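Local coordinates for RagB/SusD family nutrient uptake outer membrane protein (Bacteroides thetaiotaomicron, PDB 7KV2) that probably binds beta-glucans at the cell surface for nutrient uptake, as a SusD-family outer-membrane protein of a human gut bacterium, at residues A[105-110]-A[494-499]; A[62-67]-A[112-117]; A[75-80]-A[95-100]; A[163-168]-A[184-189]. One frame throughout, in Å; residues are numbered along the deposited sequence.

Contact 1: A[105-110]-A[494-499]. With EDO (1,2-ethanediol), chain D.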
# COMPACT_ATOMS: atom_id res chain seq x y z
N THR A 105 9.39 -13.13 -18.42
CA THR A 105 8.27 -13.82 -19.10
C THR A 105 7.26 -14.43 -18.11
O THR A 105 6.36 -15.11 -18.58
CB THR A 105 8.82 -14.89 -20.06
OG1 THR A 105 9.62 -15.77 -19.28
CG2 THR A 105 9.63 -14.28 -21.20
N ASN A 106 7.41 -14.25 -16.79
CA ASN A 106 6.43 -14.78 -15.79
C ASN A 106 6.38 -13.77 -14.64
O ASN A 106 6.73 -14.15 -13.50
CB ASN A 106 6.76 -16.19 -15.29
CG ASN A 106 5.55 -17.01 -14.87
OD1 ASN A 106 4.41 -16.55 -14.89
ND2 ASN A 106 5.81 -18.27 -14.52
N MET A 107 6.06 -12.53 -14.97
CA MET A 107 6.17 -11.39 -14.03
C MET A 107 4.81 -10.70 -13.92
O MET A 107 3.95 -10.94 -14.76
CB MET A 107 7.24 -10.39 -14.46
CG MET A 107 8.43 -10.37 -13.51
SD MET A 107 7.88 -9.71 -11.86
CE MET A 107 7.60 -8.01 -12.31
N ILE A 108 4.59 -9.95 -12.84
CA ILE A 108 3.36 -9.14 -12.72
C ILE A 108 3.49 -8.01 -13.75
O ILE A 108 4.63 -7.54 -14.02
CB ILE A 108 3.11 -8.68 -11.27
CG1 ILE A 108 4.27 -7.91 -10.66
CG2 ILE A 108 2.74 -9.90 -10.47
CD1 ILE A 108 3.85 -6.91 -9.60
N TYR A 109 2.36 -7.64 -14.32
CA TYR A 109 2.29 -6.63 -15.41
C TYR A 109 1.12 -5.65 -15.16
O TYR A 109 1.20 -4.50 -15.62
CB TYR A 109 2.22 -7.41 -16.73
CG TYR A 109 2.55 -6.66 -17.99
CD1 TYR A 109 3.03 -5.36 -17.98
CD2 TYR A 109 2.38 -7.28 -19.22
CE1 TYR A 109 3.30 -4.68 -19.16
CE2 TYR A 109 2.67 -6.63 -20.40
CZ TYR A 109 3.12 -5.32 -20.37
OH TYR A 109 3.43 -4.65 -21.53
N GLY A 110 0.09 -6.06 -14.42
CA GLY A 110 -1.08 -5.20 -14.13
C GLY A 110 -0.67 -3.88 -13.49
O GLY A 110 -1.14 -2.79 -13.90
N LYS A 494 16.86 -5.83 -5.76
CA LYS A 494 16.17 -4.57 -5.38
C LYS A 494 15.13 -4.14 -6.44
O LYS A 494 14.08 -3.57 -6.04
CB LYS A 494 17.22 -3.49 -5.11
CG LYS A 494 16.64 -2.12 -4.78
CD LYS A 494 17.66 -1.17 -4.18
CE LYS A 494 17.00 0.13 -3.81
NZ LYS A 494 17.96 1.14 -3.31
N TYR A 495 15.42 -4.30 -7.74
CA TYR A 495 14.54 -3.93 -8.88
C TYR A 495 14.11 -5.19 -9.61
O TYR A 495 15.01 -5.99 -10.03
CB TYR A 495 15.26 -2.93 -9.81
CG TYR A 495 15.84 -1.74 -9.11
CD1 TYR A 495 15.04 -0.94 -8.30
CD2 TYR A 495 17.18 -1.38 -9.27
CE1 TYR A 495 15.55 0.15 -7.64
CE2 TYR A 495 17.70 -0.27 -8.62
CZ TYR A 495 16.88 0.52 -7.82
OH TYR A 495 17.36 1.59 -7.14
N LEU A 496 12.80 -5.43 -9.77
CA LEU A 496 12.27 -6.65 -10.43
C LEU A 496 12.63 -6.61 -11.91
O LEU A 496 12.82 -5.53 -12.46
CB LEU A 496 10.75 -6.72 -10.31
CG LEU A 496 10.25 -7.07 -8.90
CD1 LEU A 496 8.77 -6.71 -8.78
CD2 LEU A 496 10.46 -8.55 -8.63
N PRO A 497 12.65 -7.76 -12.60
CA PRO A 497 12.75 -7.79 -14.05
C PRO A 497 11.57 -7.01 -14.65
O PRO A 497 10.42 -7.28 -14.25
CB PRO A 497 12.58 -9.26 -14.45
CG PRO A 497 12.92 -10.02 -13.20
CD PRO A 497 12.51 -9.11 -12.05
N ILE A 498 11.88 -6.11 -15.61
CA ILE A 498 10.84 -5.46 -16.48
C ILE A 498 10.12 -6.52 -17.29
O ILE A 498 10.76 -7.42 -17.82
CB ILE A 498 11.51 -4.36 -17.33
CG1 ILE A 498 12.15 -3.32 -16.42
CG2 ILE A 498 10.52 -3.76 -18.32
CD1 ILE A 498 13.10 -2.35 -17.11
N PRO A 499 8.76 -6.50 -17.42
CA PRO A 499 8.05 -7.48 -18.23
C PRO A 499 8.64 -7.62 -19.65
O PRO A 499 9.01 -6.60 -20.24
CB PRO A 499 6.61 -6.94 -18.27
CG PRO A 499 6.47 -6.21 -16.94
CD PRO A 499 7.83 -5.60 -16.71
C1 EDO D . 4.91 -10.50 -18.21
O1 EDO D . 5.61 -11.65 -17.88
C2 EDO D . 4.75 -10.38 -19.67
O2 EDO D . 5.95 -9.98 -20.29

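Contact 2: A[62-67]-A[112-117]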
# COMPACT_ATOMS: atom_id res chain seq x y z
N TRP A 62 -7.30 -5.55 -9.23
CA TRP A 62 -7.93 -6.35 -10.32
C TRP A 62 -8.04 -5.48 -11.57
O TRP A 62 -8.98 -4.64 -11.67
CB TRP A 62 -9.27 -6.92 -9.89
CG TRP A 62 -10.08 -7.56 -10.97
CD1 TRP A 62 -11.34 -7.19 -11.35
CD2 TRP A 62 -9.69 -8.61 -11.88
NE1 TRP A 62 -11.77 -7.95 -12.40
CE2 TRP A 62 -10.79 -8.85 -12.73
CE3 TRP A 62 -8.53 -9.38 -12.04
CZ2 TRP A 62 -10.75 -9.80 -13.75
CZ3 TRP A 62 -8.49 -10.32 -13.04
CH2 TRP A 62 -9.58 -10.51 -13.90
N ALA A 63 -7.09 -5.65 -12.50
CA ALA A 63 -7.02 -4.83 -13.72
C ALA A 63 -6.14 -5.54 -14.75
O ALA A 63 -5.16 -6.23 -14.36
CB ALA A 63 -6.48 -3.46 -13.37
N PHE A 64 -6.45 -5.35 -16.04
CA PHE A 64 -5.59 -5.88 -17.13
C PHE A 64 -5.41 -7.39 -16.94
O PHE A 64 -4.28 -7.87 -17.12
CB PHE A 64 -4.25 -5.14 -17.15
CG PHE A 64 -4.39 -3.65 -17.32
CD1 PHE A 64 -4.79 -3.12 -18.55
CD2 PHE A 64 -4.18 -2.78 -16.26
CE1 PHE A 64 -4.99 -1.75 -18.70
CE2 PHE A 64 -4.34 -1.41 -16.43
CZ PHE A 64 -4.75 -0.89 -17.65
N ASP A 65 -6.49 -8.06 -16.52
CA ASP A 65 -6.64 -9.52 -16.29
C ASP A 65 -5.65 -10.05 -15.24
O ASP A 65 -5.48 -11.26 -15.19
CB ASP A 65 -6.56 -10.27 -17.62
CG ASP A 65 -7.64 -9.72 -18.54
OD1 ASP A 65 -8.82 -9.83 -18.17
OD2 ASP A 65 -7.27 -9.08 -19.54
N GLU A 66 -5.17 -9.20 -14.33
CA GLU A 66 -4.31 -9.62 -13.21
C GLU A 66 -4.78 -9.06 -11.87
O GLU A 66 -5.39 -8.00 -11.84
CB GLU A 66 -2.91 -9.06 -13.41
CG GLU A 66 -2.22 -9.76 -14.55
CD GLU A 66 -0.81 -9.32 -14.80
OE1 GLU A 66 -0.08 -9.07 -13.83
OE2 GLU A 66 -0.44 -9.32 -15.99
N TYR A 67 -4.48 -9.80 -10.81
CA TYR A 67 -4.58 -9.37 -9.38
C TYR A 67 -3.20 -8.96 -8.91
O TYR A 67 -2.33 -9.85 -8.73
CB TYR A 67 -5.14 -10.51 -8.55
CG TYR A 67 -6.45 -11.05 -9.05
CD1 TYR A 67 -7.65 -10.45 -8.70
CD2 TYR A 67 -6.50 -12.16 -9.87
CE1 TYR A 67 -8.85 -10.92 -9.17
CE2 TYR A 67 -7.70 -12.64 -10.36
CZ TYR A 67 -8.89 -12.04 -9.99
OH TYR A 67 -10.11 -12.47 -10.43
N TRP A 112 2.19 -2.27 -13.43
CA TRP A 112 2.91 -1.44 -14.43
C TRP A 112 1.89 -0.67 -15.28
O TRP A 112 1.99 0.54 -15.38
CB TRP A 112 3.80 -2.38 -15.24
CG TRP A 112 4.53 -1.71 -16.36
CD1 TRP A 112 4.01 -1.20 -17.52
CD2 TRP A 112 5.94 -1.46 -16.40
NE1 TRP A 112 5.02 -0.64 -18.28
CE2 TRP A 112 6.21 -0.77 -17.61
CE3 TRP A 112 7.01 -1.73 -15.53
CZ2 TRP A 112 7.50 -0.40 -17.98
CZ3 TRP A 112 8.28 -1.34 -15.89
CH2 TRP A 112 8.51 -0.69 -17.10
N LYS A 113 0.89 -1.35 -15.81
CA LYS A 113 -0.12 -0.77 -16.72
C LYS A 113 -0.98 0.22 -15.94
O LYS A 113 -1.27 1.28 -16.48
CB LYS A 113 -0.98 -1.86 -17.35
CG LYS A 113 -0.26 -2.74 -18.36
CD LYS A 113 -1.10 -3.90 -18.84
CE LYS A 113 -0.34 -4.88 -19.72
NZ LYS A 113 -1.16 -6.08 -20.05
N CYS A 114 -1.29 -0.07 -14.67
CA CYS A 114 -2.05 0.89 -13.83
C CYS A 114 -1.24 2.15 -13.57
O CYS A 114 -1.81 3.26 -13.64
CB CYS A 114 -2.50 0.25 -12.51
SG CYS A 114 -3.61 -1.14 -12.71
N ALA A 115 0.06 2.03 -13.26
CA ALA A 115 0.92 3.17 -12.93
C ALA A 115 0.98 4.10 -14.14
O ALA A 115 0.79 5.35 -13.98
CB ALA A 115 2.29 2.68 -12.56
N TYR A 116 1.20 3.53 -15.32
CA TYR A 116 1.38 4.37 -16.54
C TYR A 116 0.03 4.91 -17.00
O TYR A 116 0.06 6.02 -17.58
CB TYR A 116 2.19 3.63 -17.61
CG TYR A 116 3.66 3.68 -17.28
CD1 TYR A 116 4.38 4.87 -17.36
CD2 TYR A 116 4.33 2.56 -16.83
CE1 TYR A 116 5.72 4.93 -17.01
CE2 TYR A 116 5.67 2.60 -16.51
CZ TYR A 116 6.39 3.78 -16.64
OH TYR A 116 7.69 3.84 -16.25
N SER A 117 -1.09 4.23 -16.74
CA SER A 117 -2.45 4.80 -17.01
C SER A 117 -2.64 6.03 -16.14
O SER A 117 -3.08 7.09 -16.67
CB SER A 117 -3.57 3.82 -16.80
OG SER A 117 -3.33 2.66 -17.59
O HOH W 1 -1.52 -7.32 -17.47

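Contact 3: A[75-80]-A[95-100]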
# COMPACT_ATOMS: atom_id res chain seq x y z
N ASP A 75 4.60 -7.02 0.21
CA ASP A 75 4.66 -7.82 1.46
C ASP A 75 5.04 -9.27 1.17
O ASP A 75 5.64 -9.87 2.06
CB ASP A 75 3.37 -7.70 2.28
CG ASP A 75 3.24 -6.34 2.97
OD1 ASP A 75 4.27 -5.82 3.50
OD2 ASP A 75 2.11 -5.81 3.01
N ILE A 76 4.66 -9.84 0.03
CA ILE A 76 5.00 -11.26 -0.26
C ILE A 76 6.54 -11.37 -0.33
O ILE A 76 7.04 -12.50 -0.18
CB ILE A 76 4.30 -11.79 -1.52
CG1 ILE A 76 4.68 -11.02 -2.79
CG2 ILE A 76 2.80 -11.86 -1.28
CD1 ILE A 76 4.01 -11.45 -4.08
N MET A 77 7.27 -10.27 -0.58
CA MET A 77 8.76 -10.33 -0.70
C MET A 77 9.45 -10.11 0.65
O MET A 77 10.73 -10.21 0.75
CB MET A 77 9.28 -9.34 -1.76
CG MET A 77 8.65 -9.61 -3.10
SD MET A 77 9.48 -8.73 -4.48
CE MET A 77 8.68 -7.12 -4.37
N ALA A 78 8.67 -9.89 1.71
CA ALA A 78 9.27 -9.67 3.05
C ALA A 78 9.14 -10.94 3.90
O ALA A 78 9.24 -12.07 3.36
CB ALA A 78 8.62 -8.46 3.69
N ASP A 79 8.85 -10.80 5.20
CA ASP A 79 9.04 -11.87 6.21
C ASP A 79 7.77 -12.04 7.07
O ASP A 79 7.89 -12.58 8.19
CB ASP A 79 10.28 -11.59 7.06
CG ASP A 79 10.29 -10.25 7.77
OD1 ASP A 79 9.67 -9.30 7.25
OD2 ASP A 79 11.02 -10.11 8.78
N ASP A 80 6.59 -11.63 6.58
CA ASP A 80 5.39 -11.56 7.47
C ASP A 80 4.27 -12.49 7.01
O ASP A 80 3.52 -13.00 7.88
CB ASP A 80 4.85 -10.13 7.54
CG ASP A 80 5.76 -9.18 8.29
OD1 ASP A 80 6.54 -9.65 9.13
OD2 ASP A 80 5.73 -8.00 7.96
N HIS A 95 4.71 -16.12 -6.38
CA HIS A 95 5.61 -17.13 -5.77
C HIS A 95 7.05 -16.86 -6.22
O HIS A 95 8.00 -16.85 -5.37
CB HIS A 95 5.11 -18.53 -6.12
CG HIS A 95 3.86 -18.89 -5.44
ND1 HIS A 95 3.85 -19.27 -4.11
CD2 HIS A 95 2.59 -18.97 -5.90
CE1 HIS A 95 2.60 -19.56 -3.78
NE2 HIS A 95 1.80 -19.42 -4.85
N LEU A 96 7.23 -16.55 -7.50
CA LEU A 96 8.60 -16.26 -7.99
C LEU A 96 9.16 -15.00 -7.34
O LEU A 96 10.31 -15.03 -6.85
CB LEU A 96 8.57 -16.16 -9.52
CG LEU A 96 8.13 -17.40 -10.28
CD1 LEU A 96 8.21 -17.10 -11.77
CD2 LEU A 96 8.97 -18.60 -9.95
N MET A 97 8.40 -13.90 -7.27
CA MET A 97 8.88 -12.66 -6.63
C MET A 97 9.27 -12.95 -5.17
O MET A 97 10.25 -12.37 -4.67
CB MET A 97 7.77 -11.62 -6.62
CG MET A 97 7.45 -11.07 -7.98
SD MET A 97 5.82 -10.23 -8.00
CE MET A 97 6.13 -8.90 -6.84
N MET A 98 8.45 -13.72 -4.47
CA MET A 98 8.64 -13.99 -3.04
C MET A 98 10.00 -14.70 -2.84
O MET A 98 10.68 -14.39 -1.85
CB MET A 98 7.49 -14.85 -2.50
CG MET A 98 7.71 -15.35 -1.10
SD MET A 98 8.53 -16.97 -1.04
CE MET A 98 8.05 -17.62 0.55
N ASN A 99 10.34 -15.61 -3.74
CA ASN A 99 11.59 -16.41 -3.66
C ASN A 99 12.73 -15.76 -4.48
O ASN A 99 13.71 -16.46 -4.76
CB ASN A 99 11.29 -17.85 -4.08
CG ASN A 99 12.36 -18.81 -3.62
OD1 ASN A 99 12.97 -18.58 -2.58
ND2 ASN A 99 12.60 -19.85 -4.41
N PHE A 100 12.62 -14.49 -4.83
CA PHE A 100 13.67 -13.67 -5.52
C PHE A 100 14.12 -14.38 -6.81
O PHE A 100 15.33 -14.31 -7.11
CB PHE A 100 14.84 -13.40 -4.56
CG PHE A 100 14.38 -12.92 -3.20
CD1 PHE A 100 13.45 -11.89 -3.10
CD2 PHE A 100 14.82 -13.52 -2.04
CE1 PHE A 100 12.98 -11.48 -1.87
CE2 PHE A 100 14.35 -13.11 -0.80
CZ PHE A 100 13.43 -12.09 -0.72

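Contact 4: A[163-168]-A[184-189]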
# COMPACT_ATOMS: atom_id res chain seq x y z
N GLY A 163 12.42 0.44 -10.68
CA GLY A 163 13.55 1.38 -10.50
C GLY A 163 13.88 2.17 -11.77
O GLY A 163 13.66 3.39 -11.78
N ASN A 164 14.47 1.50 -12.76
CA ASN A 164 15.01 2.13 -14.01
C ASN A 164 13.96 2.03 -15.12
O ASN A 164 13.96 1.00 -15.83
CB ASN A 164 16.32 1.44 -14.44
CG ASN A 164 17.33 1.31 -13.33
OD1 ASN A 164 17.89 2.29 -12.85
ND2 ASN A 164 17.57 0.10 -12.89
N VAL A 165 13.04 2.99 -15.23
CA VAL A 165 11.77 2.83 -16.01
C VAL A 165 11.55 4.05 -16.89
O VAL A 165 12.16 5.09 -16.62
CB VAL A 165 10.57 2.61 -15.07
CG1 VAL A 165 10.71 1.29 -14.35
CG2 VAL A 165 10.42 3.76 -14.12
N PRO A 166 10.67 3.96 -17.91
CA PRO A 166 10.35 5.10 -18.78
C PRO A 166 9.79 6.29 -17.99
O PRO A 166 9.01 6.07 -17.04
CB PRO A 166 9.26 4.59 -19.72
CG PRO A 166 9.30 3.09 -19.64
CD PRO A 166 9.95 2.75 -18.31
N TYR A 167 10.16 7.52 -18.38
CA TYR A 167 9.66 8.77 -17.76
C TYR A 167 9.11 9.68 -18.86
O TYR A 167 9.70 9.75 -19.96
CB TYR A 167 10.72 9.47 -16.91
CG TYR A 167 10.18 10.72 -16.26
CD1 TYR A 167 9.48 10.65 -15.07
CD2 TYR A 167 10.28 11.97 -16.87
CE1 TYR A 167 8.92 11.77 -14.48
CE2 TYR A 167 9.73 13.11 -16.29
CZ TYR A 167 9.04 13.01 -15.09
OH TYR A 167 8.47 14.08 -14.47
N PHE A 168 7.97 10.31 -18.60
CA PHE A 168 7.36 11.32 -19.49
C PHE A 168 6.41 12.22 -18.68
O PHE A 168 5.75 11.73 -17.72
CB PHE A 168 6.72 10.64 -20.71
CG PHE A 168 5.65 9.59 -20.46
CD1 PHE A 168 5.99 8.27 -20.20
CD2 PHE A 168 4.31 9.90 -20.61
CE1 PHE A 168 5.00 7.31 -20.02
CE2 PHE A 168 3.32 8.94 -20.43
CZ PHE A 168 3.67 7.64 -20.12
N ASP A 184 17.80 6.65 -9.82
CA ASP A 184 18.30 7.92 -9.22
C ASP A 184 17.81 9.12 -10.03
O ASP A 184 17.42 10.14 -9.42
CB ASP A 184 19.83 7.98 -9.15
CG ASP A 184 20.43 7.14 -8.05
OD1 ASP A 184 19.67 6.54 -7.23
OD2 ASP A 184 21.66 7.13 -7.98
N GLN A 185 17.79 9.02 -11.35
CA GLN A 185 17.25 10.12 -12.19
C GLN A 185 15.73 10.25 -11.96
O GLN A 185 15.23 11.36 -12.00
CB GLN A 185 17.52 9.87 -13.68
CG GLN A 185 18.97 10.07 -14.07
CD GLN A 185 19.23 9.64 -15.50
OE1 GLN A 185 18.63 8.70 -16.01
NE2 GLN A 185 20.11 10.37 -16.16
N LEU A 186 15.01 9.14 -11.79
CA LEU A 186 13.53 9.23 -11.61
C LEU A 186 13.26 9.88 -10.24
O LEU A 186 12.43 10.81 -10.19
CB LEU A 186 12.91 7.85 -11.78
CG LEU A 186 11.39 7.81 -11.61
CD1 LEU A 186 10.67 8.84 -12.46
CD2 LEU A 186 10.86 6.43 -11.91
N TYR A 187 14.02 9.52 -9.21
CA TYR A 187 13.92 10.12 -7.86
C TYR A 187 14.00 11.65 -7.99
O TYR A 187 13.19 12.40 -7.42
CB TYR A 187 15.01 9.59 -6.91
CG TYR A 187 15.08 10.37 -5.64
CD1 TYR A 187 14.09 10.21 -4.67
CD2 TYR A 187 16.01 11.38 -5.45
CE1 TYR A 187 14.09 10.97 -3.52
CE2 TYR A 187 16.01 12.15 -4.30
CZ TYR A 187 15.03 11.96 -3.34
OH TYR A 187 15.00 12.68 -2.20
N GLU A 188 14.98 12.10 -8.76
CA GLU A 188 15.21 13.54 -8.98
C GLU A 188 13.95 14.20 -9.54
O GLU A 188 13.60 15.25 -9.00
CB GLU A 188 16.42 13.75 -9.89
CG GLU A 188 17.72 13.55 -9.14
CD GLU A 188 17.97 14.52 -8.00
OE1 GLU A 188 17.49 15.68 -8.08
OE2 GLU A 188 18.64 14.10 -7.02
N LYS A 189 13.34 13.63 -10.57
CA LYS A 189 12.10 14.18 -11.18
C LYS A 189 10.99 14.17 -10.11
O LYS A 189 10.22 15.16 -9.99
CB LYS A 189 11.66 13.37 -12.38
CG LYS A 189 12.64 13.30 -13.54
CD LYS A 189 12.69 14.54 -14.38
CE LYS A 189 13.47 14.31 -15.65
NZ LYS A 189 14.09 15.57 -16.12

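Contact 1: A[105-110]-A[494-499]
CG of Tyr109 lies anti to the backbone N (chi1 -162°), and the ring that follows meets Pro499 with one face. CB of Pro499 stands 4.0 Å from the Tyr109 ring centroid and 12° off the ring normal, the geometry of a CH-pi contact. Pro499 CG also touches Tyr109 CD1 at 3.7 Å. It approaches Ile108 O equally closely, at 3.7 Å, and the contact buries that carbonyl oxygen with no polar partner in the model. Bends at chi2 and chi3 fold Met107 so that its methyl CE reaches Leu496 CD1 at 3.9 Å and Pro497 O at 3.5 Å; the latter oxygen also accepts from Trp162 NE1. A 1,2-ethanediol, probably from the crystallisation liquor, takes Met107 N on its O1 at 3.1 Å with an N-H...O angle of 162°. Tyr109 OH is hydrogen-bonded to Glu502, and an alanine here would probably open a gap over Pro499 and leave that carboxylate without its phenol partner. Tyr109 and Pro499 are both N-cap residues, so the contact pairs the entrances of helices 110-130 and 500-505, joining the N- and C-terminal family regions of the helical SusD fold.

Contact 2: A[62-67]-A[112-117]
One water oxygen is gripped by three groups where Phe64 and Lys113 meet. It donates to Phe64 O at 2.8 Å and to Glu66 OE2 at 2.7 Å, and it accepts from Lys113 NZ at 2.9 Å. The ammonium and the Glu66 carboxylate are therefore linked through water and do not touch, and their opposite charges would be expected to strengthen the link. Lys113 runs extended beyond CG, and the same chain that delivers NZ to the water covers the Phe64 ring. Its CB sits 3.6 Å from the Phe64 ring centroid, 18° off the normal and offset toward the rim, a CH-pi contact. Further along, Lys113 CD lies 3.6 Å from Phe64 CG. Cys114 SG comes to the same ring at its edge, in plane, 87° off the normal, a sulfur-aromatic contact in which SG is 3.8 Å from Phe64 CE2. Ala63 CB packs on that sulfur as well. Ser117 OG touches Phe64 CZ but is held from its own helix, bonding Lys113 O at 2.7 Å; Ser117 N reaches the same oxygen from the opposite face of the carbonyl plane. Glu66 OE1 accepts from Tyr109 N and Gly110 N at the start of helix 110-130, so the carboxylate joins the loop to this helix by its second oxygen too. Ala63 and Glu66 exchange reciprocal backbone hydrogen bonds around Phe64 and Asp65, both with positive phi: a type I' beta turn, set with its Phe64 corner against the first turns of a helix.

Contact 3: A[75-80]-A[95-100]
Met77 lies against Met97 and Phe100, where a Schellman motif ends helix 92-98. CG of Met77 is 3.6 Å from Met97 O, and SD is 3.7 Å from the same oxygen. Beyond them the two thioether chains cross, with Met77 CE 4.0 Å from Met97 CE. An alanine in place of Met77 removes CG, SD and CE, which would probably open a gap beside Met97 and leave the methyl of Met97 freer to turn. Ile76 CD1 also approaches that methyl, at 4.3 Å. The Phe100 ring turns its edge to Met77 O, which lies near the ring plane 3.6 Å from CZ. Met98 CG, anti to its backbone N (chi1 171°), comes within 3.1 Å of Ile76 O; Met98 CA makes a longer C-H...O approach to that carbonyl. Behind these contacts lie the turn and the helix end. Phe100, with positive phi, is the C-prime residue: its N bonds Met97 O at 3.2 Å, while Glu101 N returns to Leu96 O. Met98 O lies over the centre of one face of the Phe100 ring. Across the contact, a type I turn from Asp75 to Ala78, closed by Ala78 N to Asp75 O at 3.1 Å, presents Ile76 and Met77. Farther out, Tyr464 of helix 463-469 packs on Met77, and Arg485 bridges both segments, with NH1 bonded to Ala78 O and NH2 to Met98 O.

Contact 4: A[163-168]-A[184-189]
The loop that leaves helix 137-162 turns back onto helix 183-200 through Val165 and Tyr167, which close on Leu186 and Lys189 in the link between two consecutive helices of the TPR-like helical SusD fold. Leu186 stands between the two loop residues. It points toward the loop, with CG anti to the backbone N (chi1 180°), and its two methyls divide the work. CD2 meets Val165 CG2 at 3.5 Å, tighter than usual van der Waals contact, while CD1 touches Tyr167 CD1 at 3.4 Å. Gly163 O lies farther from CD2, at 4.1 Å. Lys189 contributes its aliphatic chain. CG stands over the centre of one face of the Tyr167 ring, 4.0 Å from the centroid and 12° off the normal, which satisfies the geometry of a CH-pi contact. CB is 3.8 Å from Tyr167 CZ. The bend at chi2 (-76°) places CD near the CE2 rim of the ring, 3.8 Å from Tyr167 CE2, and the remainder of the chain leads the amino group away from the loop. The evidence thus points to apolar packing, with an aromatic ring covered by lysine methylenes on one face and met obliquely by a leucine methyl. Polar links fasten the loop nearby: Asn164 OD1 accepts from Ala183 N at the start of the helix, and Val165 and Tyr167 share backbone hydrogen bonds with Leu181 and Glu179. Tyr155 and Trp159 of helix 137-162 also pack against Leu186, while Trp112 and Tyr116 of helix 110-130 touch Val165, so that the contact gathers three helices around one loop.

Overall arrangement
Contacts 2, 3 and 4 lie in the N-terminal family region, and contact 1 ties this region to the chain's C-terminal part, 384 residues away. Contact 3 is nested within the loop closed by contact 2, contact 4 inside that closed by contact 1, and the segments of contacts 1 and 2 alternate along the chain. Contact 1 is the hub, with centres about 12, 13 and 17 Å from those of contacts 2, 3 and 4, and it touches all three. Helix 110-130 carries one side of contact 2 and touches contact 4 through Tyr116 and Trp112, although those centres are about 20 Å apart. Contact 3 touches neither contact 2 nor contact 4. Together they connect helices 92-98, 110-130 and 183-200 with the C-terminal loop.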